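Local structure of beta-fructofuranosidase (Bifidobacterium adolescentis, 6NOB) at residues A[188-193]-A[223-228]. The protein probably hydrolyses terminal beta-fructofuranoside linkages, as in sucrose, as a member of glycoside hydrolase family 32. Residues are numbered along the deposited sequence; the frame is centred on the assembly and turned at random.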
ATOM      1  N   GLU A 188      12.251   8.536  23.627  1.00 36.88           N
ATOM      2  CA  GLU A 188      10.812   8.349  23.489  1.00 42.01           C
ATOM      3  C   GLU A 188      10.082   9.624  23.089  1.00 41.87           C
ATOM      4  O   GLU A 188       8.896   9.554  22.750  1.00 43.46           O
ATOM      5  CB  GLU A 188      10.225   7.808  24.793  1.00 50.87           C
ATOM      6  CG  GLU A 188      10.657   6.391  25.119  1.00 65.91           C
ATOM      7  CD  GLU A 188      10.093   5.897  26.438  1.00 76.45           C
ATOM      8  OE1 GLU A 188      10.575   6.350  27.499  1.00 78.90           O
ATOM      9  OE2 GLU A 188       9.167   5.057  26.411  1.00 79.57           O
ATOM     10  N   ARG A 189      10.753  10.776  23.113  1.00 41.01           N
ATOM     11  CA  ARG A 189      10.094  12.026  22.758  1.00 44.08           C
ATOM     12  C   ARG A 189       9.853  12.154  21.260  1.00 45.37           C
ATOM     13  O   ARG A 189       9.070  13.015  20.843  1.00 50.62           O
ATOM     14  CB  ARG A 189      10.923  13.216  23.241  1.00 40.60           C
ATOM     15  CG  ARG A 189      11.154  13.271  24.747  1.00 40.20           C
ATOM     16  CD  ARG A 189      12.212  14.315  25.078  1.00 36.99           C
ATOM     17  NE  ARG A 189      13.482  13.999  24.431  1.00 42.70           N
ATOM     18  CZ  ARG A 189      14.501  14.845  24.311  1.00 43.99           C
ATOM     19  NH1 ARG A 189      14.409  16.077  24.789  1.00 44.92           N
ATOM     20  NH2 ARG A 189      15.616  14.455  23.707  1.00 44.67           N
ATOM     21  N   ILE A 190      10.499  11.326  20.444  1.00 35.08           N
ATOM     22  CA  ILE A 190      10.433  11.478  19.000  1.00 37.32           C
ATOM     23  C   ILE A 190       9.766  10.253  18.386  1.00 39.38           C
ATOM     24  O   ILE A 190       9.695   9.178  18.988  1.00 37.73           O
ATOM     25  CB  ILE A 190      11.822  11.718  18.374  1.00 35.40           C
ATOM     26  CG1 ILE A 190      12.829  10.682  18.873  1.00 37.43           C
ATOM     27  CG2 ILE A 190      12.312  13.116  18.706  1.00 32.94           C
ATOM     28  CD1 ILE A 190      14.214  10.846  18.283  1.00 33.12           C
ATOM     29  N   VAL A 191       9.269  10.441  17.162  1.00 34.20           N
ATOM     30  CA  VAL A 191       8.605   9.393  16.396  1.00 34.23           C
ATOM     31  C   VAL A 191       8.934   9.617  14.925  1.00 36.47           C
ATOM     32  O   VAL A 191       9.150  10.751  14.487  1.00 34.81           O
ATOM     33  CB  VAL A 191       7.076   9.390  16.653  1.00 38.31           C
ATOM     34  CG1 VAL A 191       6.432  10.670  16.126  1.00 26.92           C
ATOM     35  CG2 VAL A 191       6.419   8.157  16.040  1.00 33.70           C
ATOM     36  N   GLY A 192       8.996   8.525  14.164  1.00 40.23           N
ATOM     37  CA  GLY A 192       9.272   8.611  12.741  1.00 36.74           C
ATOM     38  C   GLY A 192       9.673   7.289  12.117  1.00 41.77           C
ATOM     39  O   GLY A 192       8.986   6.281  12.302  1.00 41.62           O
ATOM     40  N   GLY A 193      10.775   7.279  11.358  1.00 37.79           N
ATOM     41  CA  GLY A 193      11.324   6.056  10.815  1.00 37.59           C
ATOM     42  C   GLY A 193      11.568   6.168   9.323  1.00 38.11           C
ATOM     43  O   GLY A 193      11.648   7.267   8.762  1.00 39.93           O
ATOM     44  N   ARG A 223      12.845   9.974   5.174  1.00 31.99           N
ATOM     45  CA  ARG A 223      13.121   9.805   6.592  1.00 32.71           C
ATOM     46  C   ARG A 223      12.294  10.827   7.359  1.00 36.34           C
ATOM     47  O   ARG A 223      12.263  12.006   6.991  1.00 38.84           O
ATOM     48  CB  ARG A 223      14.608   9.982   6.901  1.00 30.45           C
ATOM     49  CG  ARG A 223      15.462   8.770   6.571  1.00 30.51           C
ATOM     50  CD  ARG A 223      15.289   7.678   7.613  1.00 32.08           C
ATOM     51  NE  ARG A 223      15.935   6.434   7.208  1.00 34.11           N
ATOM     52  CZ  ARG A 223      15.823   5.287   7.869  1.00 33.32           C
ATOM     53  NH1 ARG A 223      15.088   5.226   8.969  1.00 27.25           N
ATOM     54  NH2 ARG A 223      16.444   4.201   7.426  1.00 32.78           N
ATOM     55  N   HIS A 224      11.618  10.371   8.409  1.00 34.27           N
ATOM     56  CA  HIS A 224      10.718  11.203   9.195  1.00 29.17           C
ATOM     57  C   HIS A 224      11.239  11.300  10.620  1.00 34.96           C
ATOM     58  O   HIS A 224      11.584  10.281  11.231  1.00 32.14           O
ATOM     59  CB  HIS A 224       9.299  10.627   9.181  1.00 31.69           C
ATOM     60  CG  HIS A 224       8.291  11.462   9.910  1.00 32.05           C
ATOM     61  ND1 HIS A 224       7.402  12.292   9.259  1.00 32.58           N
ATOM     62  CD2 HIS A 224       8.013  11.578  11.230  1.00 33.55           C
ATOM     63  CE1 HIS A 224       6.628  12.889  10.147  1.00 31.29           C
ATOM     64  NE2 HIS A 224       6.980  12.474  11.351  1.00 29.99           N
ATOM     65  N   LEU A 225      11.303  12.525  11.137  1.00 36.33           N
ATOM     66  CA  LEU A 225      11.675  12.786  12.522  1.00 34.14           C
ATOM     67  C   LEU A 225      10.718  13.826  13.076  1.00 38.22           C
ATOM     68  O   LEU A 225      10.582  14.910  12.500  1.00 38.65           O
ATOM     69  CB  LEU A 225      13.122  13.273  12.629  1.00 30.35           C
ATOM     70  CG  LEU A 225      13.515  13.911  13.960  1.00 32.78           C
ATOM     71  CD1 LEU A 225      13.500  12.878  15.081  1.00 26.88           C
ATOM     72  CD2 LEU A 225      14.880  14.570  13.845  1.00 32.42           C
ATOM     73  N   GLU A 226      10.061  13.503  14.188  1.00 34.22           N
ATOM     74  CA  GLU A 226       9.034  14.376  14.740  1.00 36.82           C
ATOM     75  C   GLU A 226       9.029  14.279  16.259  1.00 39.47           C
ATOM     76  O   GLU A 226       9.043  13.176  16.812  1.00 44.73           O
ATOM     77  CB  GLU A 226       7.652  14.010  14.189  1.00 36.02           C
ATOM     78  CG  GLU A 226       6.499  14.708  14.890  1.00 40.82           C
ATOM     79  CD  GLU A 226       5.151  14.345  14.299  1.00 45.38           C
ATOM     80  OE1 GLU A 226       5.114  13.502  13.378  1.00 45.16           O
ATOM     81  OE2 GLU A 226       4.129  14.900  14.758  1.00 52.19           O
ATOM     82  N   THR A 227       9.006  15.432  16.919  1.00 33.12           N
ATOM     83  CA  THR A 227       8.807  15.489  18.361  1.00 39.10           C
ATOM     84  C   THR A 227       7.325  15.295  18.658  1.00 42.92           C
ATOM     85  O   THR A 227       6.496  16.103  18.228  1.00 46.52           O
ATOM     86  CB  THR A 227       9.301  16.826  18.910  1.00 41.13           C
ATOM     87  OG1 THR A 227      10.652  17.049  18.482  1.00 37.29           O
ATOM     88  CG2 THR A 227       9.240  16.845  20.434  1.00 32.01           C
ATOM     89  N   ARG A 228       6.995  14.222  19.381  1.00 43.98           N
ATOM     90  CA  ARG A 228       5.604  13.897  19.683  1.00 41.38           C
ATOM     91  C   ARG A 228       4.883  15.093  20.292  1.00 44.89           C
ATOM     92  O   ARG A 228       5.342  15.679  21.276  1.00 41.98           O
ATOM     93  CB  ARG A 228       5.534  12.707  20.643  1.00 41.72           C
ATOM     94  CG  ARG A 228       6.027  11.388  20.071  1.00 43.05           C
ATOM     95  CD  ARG A 228       5.848  10.260  21.082  1.00 43.40           C
ATOM     96  NE  ARG A 228       6.734   9.131  20.811  1.00 50.94           N
ATOM     97  CZ  ARG A 228       6.400   8.082  20.066  1.00 54.98           C
ATOM     98  NH1 ARG A 228       5.196   8.012  19.517  1.00 56.84           N
ATOM     99  NH2 ARG A 228       7.271   7.099  19.871  1.00 50.09           N
TER
HETATM  100  O   HOH W   1       7.513  14.638  22.789  1.00 45.10           O
HETATM  101  O   HOH W   2      10.034   6.520  19.346  1.00 31.07           O
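Val191 and Glu226 pair through both backbone N-H groups where outermost strand 190-202 runs antiparallel to strand 216-227 in a blade of the five-bladed family 32 propeller: Val191 N bonds Glu226 O at 2.8 Å, whereas the return bond, Glu226 N to Val191 O, is weak. Gly193 and His224 form the next hydrogen-bonded pair, both bonds 3.1 Å (Gly193 N to His224 O, His224 N to Gly193 O). Where strand 216-227 ends, Arg228 N reaches Arg189 O (2.8 Å), and Arg228 NE meets Glu188 O at 2.9 Å, close to the guanidinium plane. Val191 CB lies over the centre of one face of the Arg228 guanidinium. One water donates to Arg189 O and Arg228 O; another donates to Ile190 O and weakly accepts from Arg228 NH2. His224 CG lies anti to the backbone N (chi1 -177°), and chi2 near 102° turns the ring's CD2 edge to Val191 O (3.5 Å), while NE2 donates in the ring plane to Glu226 OE1 (2.9 Å) and ND1 bonds Glu236. A leucine in place of His224 would probably leave both carboxylates without this shared partner and Glu226 freer to turn. The imidazole thus bridges two acids, which would probably favour its protonated form.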